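Local coordinates for double Glycine Motif Protease domain from AMS/PCAT Transporter (Lachnospiraceae bacterium C6A11, PDB 6MPZ), which probably cleaves leader peptides after a double-glycine motif during peptide secretion, as the C39 cysteine peptidase domain of an AMS/PCAT transporter, at residues A[6-19]-A[31-43]. Residues are numbered along the deposited sequence; the frame is centred on the assembly and turned at random.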
loop_
_atom_site.group_PDB
_atom_site.type_symbol
_atom_site.label_atom_id
_atom_site.label_comp_id
_atom_site.label_asym_id
_atom_site.label_seq_id
_atom_site.Cartn_x
_atom_site.Cartn_y
_atom_site.Cartn_z
ATOM N N ILE A 6 14.607 -4.960 -9.562
ATOM C CA ILE A 6 14.269 -4.139 -8.391
ATOM C C ILE A 6 13.618 -4.988 -7.284
ATOM O O ILE A 6 12.663 -5.714 -7.534
ATOM C CB ILE A 6 13.376 -2.928 -8.766
ATOM C CG1 ILE A 6 14.201 -1.913 -9.571
ATOM C CG2 ILE A 6 12.809 -2.232 -7.518
ATOM C CD1 ILE A 6 13.431 -1.173 -10.638
ATOM N N GLN A 7 14.189 -4.913 -6.085
ATOM C CA GLN A 7 13.744 -5.675 -4.937
ATOM C C GLN A 7 13.110 -4.724 -3.938
ATOM O O GLN A 7 13.366 -3.518 -3.994
ATOM C CB GLN A 7 14.935 -6.409 -4.257
ATOM C CG GLN A 7 15.447 -7.659 -4.972
ATOM C CD GLN A 7 14.343 -8.678 -5.235
ATOM O OE1 GLN A 7 14.053 -8.985 -6.383
ATOM N NE2 GLN A 7 13.704 -9.189 -4.170
ATOM N N PRO A 8 12.286 -5.271 -3.014
ATOM C CA PRO A 8 11.829 -4.479 -1.883
ATOM C C PRO A 8 12.994 -4.118 -0.966
ATOM O O PRO A 8 13.986 -4.825 -0.905
ATOM C CB PRO A 8 10.825 -5.395 -1.160
ATOM C CG PRO A 8 10.717 -6.658 -1.939
ATOM C CD PRO A 8 11.834 -6.683 -2.923
ATOM N N VAL A 9 12.849 -2.997 -0.281
ATOM C CA VAL A 9 13.777 -2.534 0.705
ATOM C C VAL A 9 13.328 -3.076 2.046
ATOM O O VAL A 9 12.157 -2.944 2.436
ATOM C CB VAL A 9 13.761 -0.982 0.723
ATOM C CG1 VAL A 9 14.447 -0.393 1.963
ATOM C CG2 VAL A 9 14.419 -0.479 -0.567
ATOM N N THR A 10 14.258 -3.652 2.779
ATOM C CA THR A 10 14.013 -4.095 4.150
ATOM C C THR A 10 14.693 -3.232 5.201
ATOM O O THR A 10 14.441 -3.450 6.378
ATOM C CB THR A 10 14.531 -5.508 4.353
ATOM O OG1 THR A 10 15.931 -5.456 4.570
ATOM C CG2 THR A 10 14.268 -6.385 3.134
ATOM N N ARG A 11 15.561 -2.287 4.796
ATOM C CA ARG A 11 16.437 -1.554 5.740
ATOM C C ARG A 11 16.027 -0.101 5.943
ATOM O O ARG A 11 15.609 0.260 7.037
ATOM C CB ARG A 11 17.892 -1.633 5.303
ATOM C CG ARG A 11 18.861 -1.916 6.475
ATOM C CD ARG A 11 19.649 -3.223 6.448
ATOM N NE ARG A 11 19.184 -4.259 7.389
ATOM C CZ ARG A 11 19.736 -5.456 7.551
ATOM N NH1 ARG A 11 20.824 -5.822 6.873
ATOM N NH2 ARG A 11 19.198 -6.310 8.421
ATOM N N GLY A 12 16.148 0.733 4.923
ATOM C CA GLY A 12 15.865 2.164 5.087
ATOM C C GLY A 12 14.532 2.480 4.473
ATOM O O GLY A 12 13.560 1.869 4.811
ATOM N N ARG A 13 14.513 3.409 3.529
ATOM C CA ARG A 13 13.300 3.848 2.877
ATOM C C ARG A 13 13.394 3.568 1.378
ATOM O O ARG A 13 14.470 3.601 0.798
ATOM C CB ARG A 13 13.070 5.326 3.140
ATOM C CG ARG A 13 12.888 5.619 4.614
ATOM C CD ARG A 13 12.885 7.119 4.921
ATOM N NE ARG A 13 14.206 7.716 4.732
ATOM C CZ ARG A 13 14.441 9.005 4.479
ATOM N NH1 ARG A 13 13.446 9.913 4.400
ATOM N NH2 ARG A 13 15.703 9.412 4.327
ATOM N N ALA A 14 12.245 3.271 0.772
ATOM C CA ALA A 14 12.123 3.064 -0.681
ATOM C C ALA A 14 11.876 4.423 -1.333
ATOM O O ALA A 14 11.127 5.269 -0.793
ATOM C CB ALA A 14 10.977 2.134 -1.011
ATOM N N LYS A 15 12.548 4.663 -2.476
ATOM C CA LYS A 15 12.286 5.834 -3.279
ATOM C C LYS A 15 11.079 5.512 -4.152
ATOM O O LYS A 15 11.168 4.683 -5.001
ATOM C CB LYS A 15 13.509 6.238 -4.105
ATOM C CG LYS A 15 14.557 6.943 -3.231
ATOM C CD LYS A 15 15.904 7.141 -3.908
ATOM C CE LYS A 15 15.842 8.251 -4.964
ATOM N NZ LYS A 15 17.180 8.502 -5.557
ATOM N N VAL A 16 9.960 6.175 -3.903
ATOM C CA VAL A 16 8.690 5.880 -4.602
ATOM C C VAL A 16 8.094 7.163 -5.138
ATOM O O VAL A 16 7.888 8.108 -4.378
ATOM C CB VAL A 16 7.625 5.219 -3.664
ATOM C CG1 VAL A 16 6.385 4.807 -4.444
ATOM C CG2 VAL A 16 8.200 3.983 -2.978
ATOM N N PRO A 17 7.759 7.183 -6.443
ATOM C CA PRO A 17 7.189 8.393 -7.006
ATOM C C PRO A 17 5.815 8.703 -6.439
ATOM O O PRO A 17 5.066 7.767 -6.097
ATOM C CB PRO A 17 7.120 8.101 -8.498
ATOM C CG PRO A 17 7.289 6.642 -8.658
ATOM C CD PRO A 17 7.936 6.106 -7.443
ATOM N N VAL A 18 5.521 9.994 -6.291
ATOM C CA VAL A 18 4.212 10.466 -5.879
ATOM C C VAL A 18 3.156 10.471 -7.028
ATOM O O VAL A 18 3.386 11.092 -8.052
ATOM C CB VAL A 18 4.342 11.894 -5.300
ATOM C CG1 VAL A 18 2.963 12.532 -5.024
ATOM C CG2 VAL A 18 5.199 11.847 -4.046
ATOM N N ILE A 19 2.023 9.757 -6.836
ATOM C CA ILE A 19 0.827 9.805 -7.716
ATOM C C ILE A 19 -0.352 10.201 -6.853
ATOM O O ILE A 19 -0.607 9.548 -5.833
ATOM C CB ILE A 19 0.499 8.457 -8.367
ATOM C CG1 ILE A 19 1.619 8.027 -9.277
ATOM C CG2 ILE A 19 -0.790 8.542 -9.199
ATOM C CD1 ILE A 19 1.493 6.629 -9.851
ATOM N N SER A 31 -2.396 4.088 -4.802
ATOM C CA SER A 31 -1.410 3.439 -3.973
ATOM C C SER A 31 -0.838 2.250 -4.758
ATOM O O SER A 31 0.360 2.103 -4.803
ATOM C CB SER A 31 -2.004 2.958 -2.612
ATOM O OG SER A 31 -2.473 4.065 -1.824
ATOM N N LEU A 32 -1.663 1.413 -5.381
ATOM C CA LEU A 32 -1.054 0.318 -6.189
ATOM C C LEU A 32 -0.261 0.877 -7.414
ATOM O O LEU A 32 0.693 0.268 -7.871
ATOM C CB LEU A 32 -2.086 -0.668 -6.648
ATOM C CG LEU A 32 -1.588 -1.854 -7.513
ATOM C CD1 LEU A 32 -0.539 -2.681 -6.825
ATOM C CD2 LEU A 32 -2.776 -2.744 -7.824
ATOM N N ALA A 33 -0.666 2.024 -7.943
ATOM C CA ALA A 33 0.018 2.605 -9.126
ATOM C C ALA A 33 1.465 2.974 -8.758
ATOM O O ALA A 33 2.410 2.603 -9.475
ATOM C CB ALA A 33 -0.762 3.812 -9.689
ATOM N N MET A 34 1.620 3.625 -7.598
ATOM C CA MET A 34 2.935 3.935 -6.987
ATOM C C MET A 34 3.783 2.702 -6.753
ATOM O O MET A 34 4.983 2.744 -7.065
ATOM C CB MET A 34 2.774 4.703 -5.680
ATOM C CG MET A 34 2.305 6.084 -5.888
ATOM S SD MET A 34 2.134 7.228 -4.468
ATOM C CE MET A 34 0.534 6.807 -3.837
ATOM N N VAL A 35 3.196 1.624 -6.216
ATOM C CA VAL A 35 3.939 0.351 -6.050
ATOM C C VAL A 35 4.388 -0.232 -7.406
ATOM O O VAL A 35 5.533 -0.643 -7.555
ATOM C CB VAL A 35 3.191 -0.743 -5.215
ATOM C CG1 VAL A 35 3.986 -2.049 -5.175
ATOM C CG2 VAL A 35 2.971 -0.297 -3.795
ATOM N N LEU A 36 3.485 -0.252 -8.370
ATOM C CA LEU A 36 3.808 -0.644 -9.744
ATOM C C LEU A 36 4.949 0.183 -10.375
ATOM O O LEU A 36 5.860 -0.373 -10.996
ATOM C CB LEU A 36 2.547 -0.573 -10.618
ATOM C CG LEU A 36 1.524 -1.690 -10.286
ATOM C CD1 LEU A 36 0.139 -1.372 -10.877
ATOM C CD2 LEU A 36 2.035 -3.073 -10.748
ATOM N N ALA A 37 4.906 1.502 -10.161
ATOM C CA ALA A 37 5.927 2.419 -10.649
ATOM C C ALA A 37 7.297 2.171 -10.002
ATOM O O ALA A 37 8.298 2.290 -10.677
ATOM C CB ALA A 37 5.470 3.861 -10.444
ATOM N N TYR A 38 7.331 1.788 -8.713
ATOM C CA TYR A 38 8.580 1.413 -8.025
ATOM C C TYR A 38 9.250 0.230 -8.741
ATOM O O TYR A 38 10.483 0.208 -8.889
ATOM C CB TYR A 38 8.327 1.074 -6.541
ATOM C CG TYR A 38 9.530 0.545 -5.779
ATOM C CD1 TYR A 38 10.472 1.415 -5.198
ATOM C CD2 TYR A 38 9.760 -0.823 -5.666
ATOM C CE1 TYR A 38 11.583 0.916 -4.487
ATOM C CE2 TYR A 38 10.870 -1.337 -4.973
ATOM C CZ TYR A 38 11.790 -0.487 -4.408
ATOM O OH TYR A 38 12.843 -1.041 -3.707
ATOM N N TYR A 39 8.447 -0.743 -9.176
ATOM C CA TYR A 39 8.974 -1.940 -9.891
ATOM C C TYR A 39 9.042 -1.727 -11.407
ATOM O O TYR A 39 9.387 -2.657 -12.141
ATOM C CB TYR A 39 8.130 -3.176 -9.565
ATOM C CG TYR A 39 8.274 -3.624 -8.130
ATOM C CD1 TYR A 39 9.407 -4.320 -7.720
ATOM C CD2 TYR A 39 7.283 -3.337 -7.167
ATOM C CE1 TYR A 39 9.556 -4.741 -6.392
ATOM C CE2 TYR A 39 7.424 -3.734 -5.849
ATOM C CZ TYR A 39 8.563 -4.441 -5.458
ATOM O OH TYR A 39 8.743 -4.845 -4.156
ATOM N N LYS A 40 8.745 -0.498 -11.854
ATOM C CA LYS A 40 8.715 -0.124 -13.266
ATOM C C LYS A 40 7.740 -0.982 -14.089
ATOM O O LYS A 40 8.023 -1.308 -15.229
ATOM C CB LYS A 40 10.138 -0.103 -13.864
ATOM C CG LYS A 40 10.984 1.066 -13.322
ATOM C CD LYS A 40 12.464 0.843 -13.201
ATOM C CE LYS A 40 13.200 0.857 -14.514
ATOM N NZ LYS A 40 14.602 1.287 -14.251
ATOM N N LYS A 41 6.603 -1.343 -13.492
ATOM C CA LYS A 41 5.497 -2.001 -14.220
ATOM C C LYS A 41 4.550 -0.934 -14.648
ATOM O O LYS A 41 3.839 -0.355 -13.840
ATOM C CB LYS A 41 4.816 -3.076 -13.386
ATOM C CG LYS A 41 5.713 -4.302 -13.237
ATOM C CD LYS A 41 5.235 -5.180 -12.091
ATOM C CE LYS A 41 6.179 -6.347 -11.842
ATOM N NZ LYS A 41 6.161 -7.265 -13.021
ATOM N N TRP A 42 4.599 -0.631 -15.944
ATOM C CA TRP A 42 3.912 0.519 -16.505
ATOM C C TRP A 42 2.521 0.048 -16.881
ATOM O O TRP A 42 2.377 -0.844 -17.708
ATOM C CB TRP A 42 4.699 1.072 -17.703
ATOM C CG TRP A 42 6.171 1.451 -17.350
ATOM C CD1 TRP A 42 7.320 1.048 -18.006
ATOM C CD2 TRP A 42 6.616 2.278 -16.257
ATOM N NE1 TRP A 42 8.435 1.587 -17.397
ATOM C CE2 TRP A 42 8.037 2.337 -16.321
ATOM C CE3 TRP A 42 5.950 2.987 -15.231
ATOM C CZ2 TRP A 42 8.796 3.065 -15.402
ATOM C CZ3 TRP A 42 6.716 3.720 -14.314
ATOM C CH2 TRP A 42 8.120 3.748 -14.410
ATOM N N VAL A 43 1.521 0.592 -16.194
ATOM C CA VAL A 43 0.129 0.221 -16.366
ATOM C C VAL A 43 -0.584 1.552 -16.278
ATOM O O VAL A 43 -0.422 2.243 -15.292
ATOM C CB VAL A 43 -0.417 -0.708 -15.218
ATOM C CG1 VAL A 43 -1.925 -0.923 -15.360
ATOM C CG2 VAL A 43 0.273 -2.061 -15.213
#
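Y38 reaches from the last turn of helix 27-38 into the bend of the N-terminal segment 6-19. That helix starts at C27, the probable nucleophile of a C39-type cysteine protease. From CB of Y38, CG lies anti to the backbone N (chi1 174°), which swings the ring out between the two arms of that bend. CD1 of Y38 meets K15 O, 3.3 Å away, at the ring edge and in its plane. CE1 of Y38 touches CB of A14 at 3.7 Å. CE2 of Y38 meets CG2 of I6 at 3.3 Å, coming obliquely to the ring. CD2 and CZ also lie on this methyl, with CZ near Q7 O. The path ends at OH of Y38, which donates a short hydrogen bond of 2.5 Å to Q7 O. That bond lies in the carbonyl plane, with a C=O...donor angle of 154°. CG2 of V9 also packs against this hydroxyl.

Y39, the next residue, extends the contact to I6 and P8. Its ring edge faces I6 O, and its OH lies against the P8 ring. Y39 has left the helix. K40, with positive phi, is C-prime of the Schellman motif that ends it.

M34 holds the second arm. CG of M34 lies 3.2 Å from P17 O. The N-H of I19 points almost straight at SD of M34 in a weak hydrogen bond (3.5 Å, 166°). A bend at chi3 turns CE of M34 onto I19 O. CD1 of I19 continues the packing onto CB of A33 at 3.6 Å. M34 also touches V104 and N116 of the sheet.

The contact is therefore mainly apolar, with one firm phenol bond and one weak N-H...S bond. The carbonyls of I6, K15 and P17 meet carbon atoms of Y39, Y38 and M34.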